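Local coordinates for variable region-containing chitin-binding protein 3 (Branchiostoma floridae, PDB 1XT5) that probably binds chitin as the full-length immune-type receptor, of which this chain is domain 1, a V-type immunoglobulin domain, at residues S3-R8 against Y28-D33; G56-Q61 against A87-P92; W108-Q113 against F120-K125. All blocks are in the same frame, centred on the assembly; numbering follows the deposited sequence.

Contact 1 (S3-R8 against Y28-D33); sequences SIMTVR and YQLAND. With SO4 (sulfate ion), chain B.
T6 O takes one hydrogen bond from the facing strand, from Q29 N at 2.9 Å, and beside it a short CA-H...O contact in which Y28 CA lies 3.2 Å from T6 O. In return T6 N donates to Q29 O, almost in line with that carbonyl bond (C=O...N 169°). I4 and A31 form the next hydrogen-bonded pair, with A31 N at 2.9 Å from I4 O. M5 faces L30 between these rungs, and V7 faces Y28 beyond T6-Q29, all four on the inner face, where M5, V7 and Y28 meet V111. M5 CG lies anti to the backbone N (chi1 -172°), and the chain then bends twice. The M5 sulfur comes within 3.7 Å of Y28 CD1, an oblique Met-aromatic contact, while M5 CE sits 4.0 Å from L30 CD1. V7 CG2 rests on Y28 CB. These are strands A and B of an immunoglobulin V-set sandwich: strand 4-8 edges the sheet of strands 22-31, 94-96 and 84-86. I4, T6, Q29 and A31 occupy the outer face. At the open end of the ladder S3 OG lies 3.4 Å from D33 CB and turns to a sulfate ion, probably from the crystallisation liquor. S3 OG donates to sulfate O2 at 2.7 Å, and S3 N reaches sulfate O3 at 3.1 Å in an almost straight bond (177° at the hydrogen). Q2 and R117 also bind this anion, and N32 ND2 is bonded to Q2 O.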
loop_
_atom_site.group_PDB
_atom_site.type_symbol
_atom_site.label_atom_id
_atom_site.label_comp_id
_atom_site.label_asym_id
_atom_site.label_seq_id
_atom_site.Cartn_x
_atom_site.Cartn_y
_atom_site.Cartn_z
ATOM N N SER A 3 -15.645 14.415 -1.137
ATOM C CA SER A 3 -14.747 13.352 -1.553
ATOM C C SER A 3 -14.671 12.311 -0.428
ATOM O O SER A 3 -14.514 12.719 0.727
ATOM C CB SER A 3 -13.343 13.919 -1.695
ATOM O OG SER A 3 -13.216 15.010 -2.611
ATOM N N ILE A 4 -14.810 11.022 -0.770
ATOM C CA ILE A 4 -14.727 9.978 0.267
ATOM C C ILE A 4 -13.890 8.817 -0.229
ATOM O O ILE A 4 -14.186 8.177 -1.222
ATOM C CB ILE A 4 -16.120 9.486 0.725
ATOM C CG1 ILE A 4 -16.989 10.665 1.202
ATOM C CG2 ILE A 4 -15.958 8.411 1.775
ATOM C CD1 ILE A 4 -18.385 10.291 1.603
ATOM N N MET A 5 -12.830 8.528 0.503
ATOM C CA MET A 5 -11.955 7.391 0.243
ATOM C C MET A 5 -12.426 6.121 0.875
ATOM O O MET A 5 -12.768 6.108 2.055
ATOM C CB MET A 5 -10.567 7.731 0.788
ATOM C CG MET A 5 -9.506 6.686 0.402
ATOM S SD MET A 5 -9.079 6.687 -1.322
ATOM C CE MET A 5 -8.117 8.212 -1.402
ATOM N N THR A 6 -12.378 4.998 0.156
ATOM C CA THR A 6 -12.647 3.704 0.773
ATOM C C THR A 6 -11.634 2.693 0.254
ATOM O O THR A 6 -11.594 2.441 -0.974
ATOM C CB THR A 6 -14.062 3.205 0.494
ATOM O OG1 THR A 6 -15.021 4.114 1.031
ATOM C CG2 THR A 6 -14.302 1.835 1.160
ATOM N N VAL A 7 -10.864 2.123 1.143
ATOM C CA VAL A 7 -9.930 1.035 0.832
ATOM C C VAL A 7 -10.624 -0.274 1.112
ATOM O O VAL A 7 -11.400 -0.410 2.038
ATOM C CB VAL A 7 -8.644 1.214 1.684
ATOM C CG1 VAL A 7 -7.776 -0.052 1.702
ATOM C CG2 VAL A 7 -7.828 2.392 1.197
ATOM N N ARG A 8 -10.338 -1.276 0.264
ATOM C CA ARG A 8 -10.777 -2.646 0.480
ATOM C C ARG A 8 -9.619 -3.595 0.308
ATOM O O ARG A 8 -8.664 -3.345 -0.427
ATOM C CB ARG A 8 -11.951 -2.983 -0.443
ATOM C CG ARG A 8 -13.220 -2.219 -0.112
ATOM C CD ARG A 8 -14.391 -2.636 -1.029
ATOM N NE ARG A 8 -15.613 -1.966 -0.582
ATOM C CZ ARG A 8 -16.270 -0.870 -0.677
ATOM N NH1 ARG A 8 -16.054 0.229 -1.423
ATOM N NH2 ARG A 8 -17.405 -0.803 0.069
ATOM N N TYR A 28 -9.024 0.438 -3.946
ATOM C CA TYR A 28 -9.688 1.588 -3.349
ATOM C C TYR A 28 -10.659 2.180 -4.358
ATOM O O TYR A 28 -10.510 2.022 -5.586
ATOM C CB TYR A 28 -8.682 2.664 -2.837
ATOM C CG TYR A 28 -8.046 3.452 -3.956
ATOM C CD1 TYR A 28 -8.615 4.634 -4.417
ATOM C CD2 TYR A 28 -6.879 3.030 -4.588
ATOM C CE1 TYR A 28 -8.083 5.355 -5.424
ATOM C CE2 TYR A 28 -6.332 3.769 -5.643
ATOM C CZ TYR A 28 -6.935 4.929 -6.051
ATOM O OH TYR A 28 -6.415 5.631 -7.110
ATOM N N GLN A 29 -11.581 2.976 -3.795
ATOM C CA GLN A 29 -12.464 3.835 -4.528
ATOM C C GLN A 29 -12.432 5.210 -3.879
ATOM O O GLN A 29 -12.462 5.309 -2.682
ATOM C CB GLN A 29 -13.881 3.332 -4.577
ATOM C CG GLN A 29 -13.954 2.110 -5.499
ATOM C CD GLN A 29 -13.789 2.458 -6.968
ATOM O OE1 GLN A 29 -12.960 1.860 -7.664
ATOM N NE2 GLN A 29 -14.530 3.432 -7.537
ATOM N N LEU A 30 -12.364 6.237 -4.711
ATOM C CA LEU A 30 -12.384 7.618 -4.231
ATOM C C LEU A 30 -13.547 8.288 -4.849
ATOM O O LEU A 30 -13.463 8.624 -6.041
ATOM C CB LEU A 30 -11.042 8.309 -4.508
ATOM C CG LEU A 30 -10.978 9.775 -4.153
ATOM C CD1 LEU A 30 -11.383 10.023 -2.691
ATOM C CD2 LEU A 30 -9.607 10.342 -4.400
ATOM N N ALA A 31 -14.597 8.470 -4.092
ATOM C CA ALA A 31 -15.810 9.082 -4.602
ATOM C C ALA A 31 -15.606 10.592 -4.709
ATOM O O ALA A 31 -15.069 11.216 -3.774
ATOM C CB ALA A 31 -16.965 8.833 -3.685
ATOM N N ASN A 32 -16.021 11.193 -5.802
ATOM C CA ASN A 32 -16.105 12.597 -6.015
ATOM C C ASN A 32 -14.776 13.352 -5.960
ATOM O O ASN A 32 -14.726 14.535 -5.616
ATOM C CB ASN A 32 -17.088 13.223 -4.978
ATOM C CG ASN A 32 -18.428 12.555 -5.045
ATOM O OD1 ASN A 32 -19.063 12.424 -6.115
ATOM N ND2 ASN A 32 -18.888 12.193 -3.873
ATOM N N ASP A 33 -13.693 12.725 -6.360
ATOM C CA ASP A 33 -12.398 13.409 -6.481
ATOM C C ASP A 33 -11.618 12.659 -7.551
ATOM O O ASP A 33 -11.315 11.461 -7.355
ATOM C CB ASP A 33 -11.633 13.394 -5.162
ATOM C CG ASP A 33 -10.314 14.103 -5.168
ATOM O OD1 ASP A 33 -9.951 14.653 -6.226
ATOM O OD2 ASP A 33 -9.621 14.142 -4.115
HETATM S S SO4 B . -13.151 17.655 -0.311
HETATM O O1 SO4 B . -12.912 19.137 -0.616
HETATM O O2 SO4 B . -12.095 16.880 -0.977
HETATM O O3 SO4 B . -14.426 17.226 -0.700
HETATM O O4 SO4 B . -13.012 17.506 1.134
#

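Contact 2 (G56-Q61 against A87-P92); sequences GNYNWQ and ANLAAP
Y58 and L89 carry the apolar part of the contact. L89 CB lies over one face of the Y58 ring, 3.9 Å from its centroid and offset toward the rim at CE1 and CZ, a CH-pi contact. L89 CG is anti to the carbonyl carbon (chi1 -70°), and the branch runs on past the ring, its CD1 3.5 Å from N57 C and its CD2 4.1 Å from G56 C. A90 CB lies 4.2 Å from Y58 CE1.

At the phenol oxygen the contacts are polar. A90 N donates to Y58 OH at 3.1 Å in a bent bond (135° at the hydrogen), and weakly also to N88 OD1. The E69 carboxylate spans the contact, one oxygen bonded to Y58 OH and the other to L89 N. N88 to A91 form a type I beta turn, closed by A91 N on N88 O.

This joins the end of strand 50-58 (C') of the V-set fold to the D-E loop after strand 84-86, so that a strand of one sheet meets a loop of the other. L89 also packs on S72 and K74 of strand 72-76, and P92 touches C26 and Y28 of strand 22-31.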
loop_
_atom_site.group_PDB
_atom_site.type_symbol
_atom_site.label_atom_id
_atom_site.label_comp_id
_atom_site.label_asym_id
_atom_site.label_seq_id
_atom_site.Cartn_x
_atom_site.Cartn_y
_atom_site.Cartn_z
ATOM N N GLY A 56 3.850 5.900 -3.233
ATOM C CA GLY A 56 3.777 6.283 -4.613
ATOM C C GLY A 56 2.558 7.089 -4.946
ATOM O O GLY A 56 1.568 7.094 -4.215
ATOM N N ASN A 57 2.615 7.753 -6.100
ATOM C CA ASN A 57 1.470 8.459 -6.611
ATOM C C ASN A 57 1.652 8.678 -8.117
ATOM O O ASN A 57 2.756 8.892 -8.577
ATOM C CB ASN A 57 1.246 9.839 -5.957
ATOM C CG ASN A 57 2.416 10.786 -6.022
ATOM O OD1 ASN A 57 3.314 10.802 -5.205
ATOM N ND2 ASN A 57 2.419 11.640 -7.062
ATOM N N TYR A 58 0.553 8.659 -8.853
ATOM C CA TYR A 58 0.611 9.131 -10.233
ATOM C C TYR A 58 0.960 10.624 -10.241
ATOM O O TYR A 58 0.555 11.357 -9.334
ATOM C CB TYR A 58 -0.751 8.969 -10.908
ATOM C CG TYR A 58 -1.140 7.532 -11.145
ATOM C CD1 TYR A 58 -2.226 6.966 -10.501
ATOM C CD2 TYR A 58 -0.441 6.721 -12.013
ATOM C CE1 TYR A 58 -2.612 5.668 -10.719
ATOM C CE2 TYR A 58 -0.815 5.401 -12.226
ATOM C CZ TYR A 58 -1.882 4.873 -11.572
ATOM O OH TYR A 58 -2.252 3.562 -11.754
ATOM N N ASN A 59 1.658 11.048 -11.245
ATOM C CA ASN A 59 1.932 12.460 -11.433
ATOM C C ASN A 59 0.771 13.071 -12.194
ATOM O O ASN A 59 0.088 12.459 -13.001
ATOM C CB ASN A 59 3.239 12.656 -12.177
ATOM C CG ASN A 59 4.420 12.242 -11.284
ATOM O OD1 ASN A 59 4.366 12.391 -10.070
ATOM N ND2 ASN A 59 5.484 11.774 -11.938
ATOM N N TRP A 60 0.605 14.361 -11.957
ATOM C CA TRP A 60 -0.453 15.151 -12.565
ATOM C C TRP A 60 -0.150 15.284 -14.044
ATOM O O TRP A 60 1.008 15.503 -14.376
ATOM C CB TRP A 60 -0.434 16.534 -11.898
ATOM C CG TRP A 60 -1.397 17.484 -12.460
ATOM C CD1 TRP A 60 -2.732 17.546 -12.222
ATOM C CD2 TRP A 60 -1.091 18.536 -13.389
ATOM N NE1 TRP A 60 -3.302 18.576 -12.943
ATOM C CE2 TRP A 60 -2.297 19.199 -13.664
ATOM C CE3 TRP A 60 0.143 18.905 -13.961
ATOM C CZ2 TRP A 60 -2.298 20.273 -14.538
ATOM C CZ3 TRP A 60 0.142 19.977 -14.831
ATOM C CH2 TRP A 60 -1.066 20.595 -15.068
ATOM N N GLN A 61 -1.205 15.123 -14.806
ATOM C CA GLN A 61 -1.210 15.131 -16.270
ATOM C C GLN A 61 -1.918 16.386 -16.767
ATOM O O GLN A 61 -1.490 16.938 -17.778
ATOM C CB GLN A 61 -1.835 13.862 -16.821
ATOM C CG GLN A 61 -1.025 13.047 -17.820
ATOM C CD GLN A 61 0.180 12.291 -17.315
ATOM O OE1 GLN A 61 0.986 11.730 -18.094
ATOM N NE2 GLN A 61 0.482 12.158 -16.020
ATOM N N ALA A 87 2.631 -2.547 -8.775
ATOM C CA ALA A 87 2.551 -2.500 -10.238
ATOM C C ALA A 87 1.519 -1.499 -10.745
ATOM O O ALA A 87 1.698 -0.959 -11.851
ATOM C CB ALA A 87 2.203 -3.877 -10.793
ATOM N N ASN A 88 0.456 -1.313 -10.000
ATOM C CA ASN A 88 -0.676 -0.502 -10.467
ATOM C C ASN A 88 -1.147 0.361 -9.314
ATOM O O ASN A 88 -1.797 -0.125 -8.394
ATOM C CB ASN A 88 -1.807 -1.421 -10.940
ATOM C CG ASN A 88 -2.982 -0.655 -11.495
ATOM O OD1 ASN A 88 -3.160 0.476 -11.366
ATOM N ND2 ASN A 88 -3.959 -1.389 -12.052
ATOM N N LEU A 89 -0.818 1.674 -9.346
ATOM C CA LEU A 89 -1.193 2.503 -8.221
ATOM C C LEU A 89 -2.672 2.663 -8.057
ATOM O O LEU A 89 -3.149 2.968 -6.945
ATOM C CB LEU A 89 -0.502 3.873 -8.341
ATOM C CG LEU A 89 0.994 3.890 -8.121
ATOM C CD1 LEU A 89 1.589 5.202 -8.566
ATOM C CD2 LEU A 89 1.364 3.609 -6.679
ATOM N N ALA A 90 -3.454 2.470 -9.106
ATOM C CA ALA A 90 -4.908 2.526 -9.030
ATOM C C ALA A 90 -5.486 1.267 -8.399
ATOM O O ALA A 90 -6.695 1.297 -8.041
ATOM C CB ALA A 90 -5.535 2.709 -10.415
ATOM N N ALA A 91 -4.729 0.217 -8.222
ATOM C CA ALA A 91 -5.167 -1.073 -7.648
ATOM C C ALA A 91 -3.950 -1.597 -6.887
ATOM O O ALA A 91 -3.244 -2.505 -7.332
ATOM C CB ALA A 91 -5.613 -2.024 -8.746
ATOM N N PRO A 92 -3.591 -0.930 -5.771
ATOM C CA PRO A 92 -2.228 -0.930 -5.256
ATOM C C PRO A 92 -1.804 -2.122 -4.419
ATOM O O PRO A 92 -1.076 -1.985 -3.412
ATOM C CB PRO A 92 -2.185 0.384 -4.456
ATOM C CG PRO A 92 -3.598 0.507 -3.924
ATOM C CD PRO A 92 -4.439 0.076 -5.092
#

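Contact 3 (W108-Q113 against F120-K125); sequences WCQVAQ and FGLDAK. With SO4 (sulfate ion), chain B.
Q110 and L122 both carry CG anti to the backbone N (chi1 178° and -178°), which brings their side chains together on one face of the hairpin although they are not partners in the register. The glutamine runs on extended, crosses the leucine obliquely and sets its CD 3.7 Å from L122 CD1. A112 CB touches the same methyl, L122 CD1, at 4.0 Å, and A124 CB packs beside Q110 CB. On the ladder itself C109 N donates to K125 O at 2.8 Å, V111 and D123 exchange two bonds, and Q113 N closes the end on G121 O at 2.9 Å. This is the hairpin of strands F and G of the V-set domain, whose connecting turn corresponds in position to CDR3 of antigen receptors. C109 and V111 point into the sandwich, where C109 forms the disulfide with C26. W108 lies beside the C109-K125 rung, its CE3 3.6 Å from K125 C, with its indole N-H bonded to G44 O. D123 OD2 and K125 NZ make a long salt bridge at 3.5 Å. Both ends also grip the backbone of V7, D123 OD2 taking its N-H and K125 NZ donating to its carbonyl, so the charged pair pins strand 4-8 to this sheet. At the far end Q113 OE1 lies 3.3 Å from G121 CA. Q113 NE2 donates to O2 of a sulfate ion at 3.0 Å in a fairly straight bond (166° at the hydrogen) and also to D33 OD2.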
loop_
_atom_site.group_PDB
_atom_site.type_symbol
_atom_site.label_atom_id
_atom_site.label_comp_id
_atom_site.label_asym_id
_atom_site.label_seq_id
_atom_site.Cartn_x
_atom_site.Cartn_y
_atom_site.Cartn_z
ATOM N N TRP A 108 -0.186 -2.112 6.337
ATOM C CA TRP A 108 -1.310 -1.228 6.089
ATOM C C TRP A 108 -1.222 -0.679 4.677
ATOM O O TRP A 108 -0.225 -0.071 4.307
ATOM C CB TRP A 108 -1.271 -0.053 7.086
ATOM C CG TRP A 108 -1.522 -0.522 8.477
ATOM C CD1 TRP A 108 -0.582 -0.999 9.367
ATOM C CD2 TRP A 108 -2.784 -0.604 9.130
ATOM N NE1 TRP A 108 -1.190 -1.375 10.528
ATOM C CE2 TRP A 108 -2.527 -1.150 10.424
ATOM C CE3 TRP A 108 -4.068 -0.314 8.793
ATOM C CZ2 TRP A 108 -3.551 -1.366 11.329
ATOM C CZ3 TRP A 108 -5.083 -0.524 9.684
ATOM C CH2 TRP A 108 -4.822 -1.053 10.961
ATOM N N CYS A 109 -2.323 -0.873 3.926
ATOM C CA CYS A 109 -2.531 -0.214 2.643
ATOM C C CYS A 109 -3.331 1.057 2.948
ATOM O O CYS A 109 -4.485 0.975 3.333
ATOM C CB CYS A 109 -3.300 -1.134 1.722
ATOM S SG CYS A 109 -3.527 -0.344 0.103
ATOM N N GLN A 110 -2.680 2.190 2.807
ATOM C CA GLN A 110 -3.261 3.493 3.069
ATOM C C GLN A 110 -3.345 4.237 1.741
ATOM O O GLN A 110 -2.361 4.335 1.010
ATOM C CB GLN A 110 -2.410 4.265 4.064
ATOM C CG GLN A 110 -2.952 5.657 4.346
ATOM C CD GLN A 110 -2.081 6.332 5.353
ATOM O OE1 GLN A 110 -2.176 6.083 6.540
ATOM N NE2 GLN A 110 -1.146 7.118 4.885
ATOM N N VAL A 111 -4.509 4.808 1.450
ATOM C CA VAL A 111 -4.695 5.609 0.256
ATOM C C VAL A 111 -5.316 6.937 0.718
ATOM O O VAL A 111 -6.291 6.945 1.490
ATOM C CB VAL A 111 -5.545 4.909 -0.804
ATOM C CG1 VAL A 111 -5.571 5.730 -2.101
ATOM C CG2 VAL A 111 -5.057 3.505 -1.092
ATOM N N ALA A 112 -4.746 8.053 0.273
ATOM C CA ALA A 112 -5.164 9.344 0.787
ATOM C C ALA A 112 -5.118 10.390 -0.321
ATOM O O ALA A 112 -4.260 10.338 -1.205
ATOM C CB ALA A 112 -4.232 9.820 1.908
ATOM N N GLN A 113 -6.004 11.362 -0.216
ATOM C CA GLN A 113 -5.834 12.574 -0.975
ATOM C C GLN A 113 -4.450 13.179 -0.719
ATOM O O GLN A 113 -3.932 13.049 0.390
ATOM C CB GLN A 113 -6.856 13.609 -0.590
ATOM C CG GLN A 113 -8.270 13.185 -0.861
ATOM C CD GLN A 113 -9.240 14.252 -0.378
ATOM O OE1 GLN A 113 -9.241 14.612 0.795
ATOM N NE2 GLN A 113 -10.036 14.776 -1.287
ATOM N N PHE A 120 -12.585 12.376 5.676
ATOM C CA PHE A 120 -13.090 11.584 4.580
ATOM C C PHE A 120 -12.024 11.241 3.548
ATOM O O PHE A 120 -12.210 10.295 2.770
ATOM C CB PHE A 120 -14.238 12.276 3.857
ATOM C CG PHE A 120 -15.464 12.572 4.716
ATOM C CD1 PHE A 120 -15.691 13.859 5.197
ATOM C CD2 PHE A 120 -16.363 11.574 5.020
ATOM C CE1 PHE A 120 -16.829 14.147 5.918
ATOM C CE2 PHE A 120 -17.499 11.889 5.718
ATOM C CZ PHE A 120 -17.751 13.149 6.191
ATOM N N GLY A 121 -10.902 11.963 3.527
ATOM C CA GLY A 121 -9.934 11.849 2.455
ATOM C C GLY A 121 -8.874 10.816 2.599
ATOM O O GLY A 121 -7.992 10.745 1.739
ATOM N N LEU A 122 -8.878 9.979 3.654
ATOM C CA LEU A 122 -7.926 8.919 3.865
ATOM C C LEU A 122 -8.663 7.645 4.260
ATOM O O LEU A 122 -9.654 7.733 4.983
ATOM C CB LEU A 122 -6.891 9.262 4.999
ATOM C CG LEU A 122 -5.791 8.249 5.304
ATOM C CD1 LEU A 122 -4.578 8.975 5.803
ATOM C CD2 LEU A 122 -6.176 7.202 6.365
ATOM N N ASP A 123 -8.161 6.482 3.834
ATOM C CA ASP A 123 -8.587 5.233 4.454
ATOM C C ASP A 123 -7.396 4.304 4.489
ATOM O O ASP A 123 -6.418 4.503 3.750
ATOM C CB ASP A 123 -9.801 4.617 3.743
ATOM C CG ASP A 123 -10.505 3.537 4.528
ATOM O OD1 ASP A 123 -10.326 3.479 5.782
ATOM O OD2 ASP A 123 -11.246 2.751 3.920
ATOM N N ALA A 124 -7.469 3.275 5.305
ATOM C CA ALA A 124 -6.403 2.279 5.400
ATOM C C ALA A 124 -6.984 0.995 5.950
ATOM O O ALA A 124 -7.845 1.028 6.827
ATOM C CB ALA A 124 -5.278 2.768 6.331
ATOM N N LYS A 125 -6.464 -0.134 5.465
ATOM C CA LYS A 125 -6.774 -1.449 5.991
ATOM C C LYS A 125 -5.487 -2.246 6.047
ATOM O O LYS A 125 -4.557 -1.988 5.268
ATOM C CB LYS A 125 -7.806 -2.198 5.160
ATOM C CG LYS A 125 -9.192 -1.612 5.261
ATOM C CD LYS A 125 -10.216 -2.334 4.435
ATOM C CE LYS A 125 -11.660 -2.017 4.809
ATOM N NZ LYS A 125 -11.942 -0.579 4.764
HETATM S S SO4 B . -13.151 17.655 -0.311
HETATM O O1 SO4 B . -12.912 19.137 -0.616
HETATM O O2 SO4 B . -12.095 16.880 -0.977
HETATM O O3 SO4 B . -14.426 17.226 -0.700
HETATM O O4 SO4 B . -13.012 17.506 1.134
#

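From the N terminus, contact 1 closes first, bringing strand 4-8 against the end of strand 22-31 after the chain has passed through strand 13-17. Contact 2 closes the longer excursion through strand 72-76 and strand 84-86, and contact 3 the short turn between strands 105-112 and 122-132. The three follow in series; none nests in or crosses another. In space they adjoin: contacts 1 and 3 join through V7 and the D123-K125 pair and share a sulfate, the Y28 ring packs on L89, A90 and P92 of contact 2, and P92 reaches the C109 sulfur. Contacts 1 and 3 each build one sheet; contact 2, the V7 link and the C26-C109 disulfide join the two.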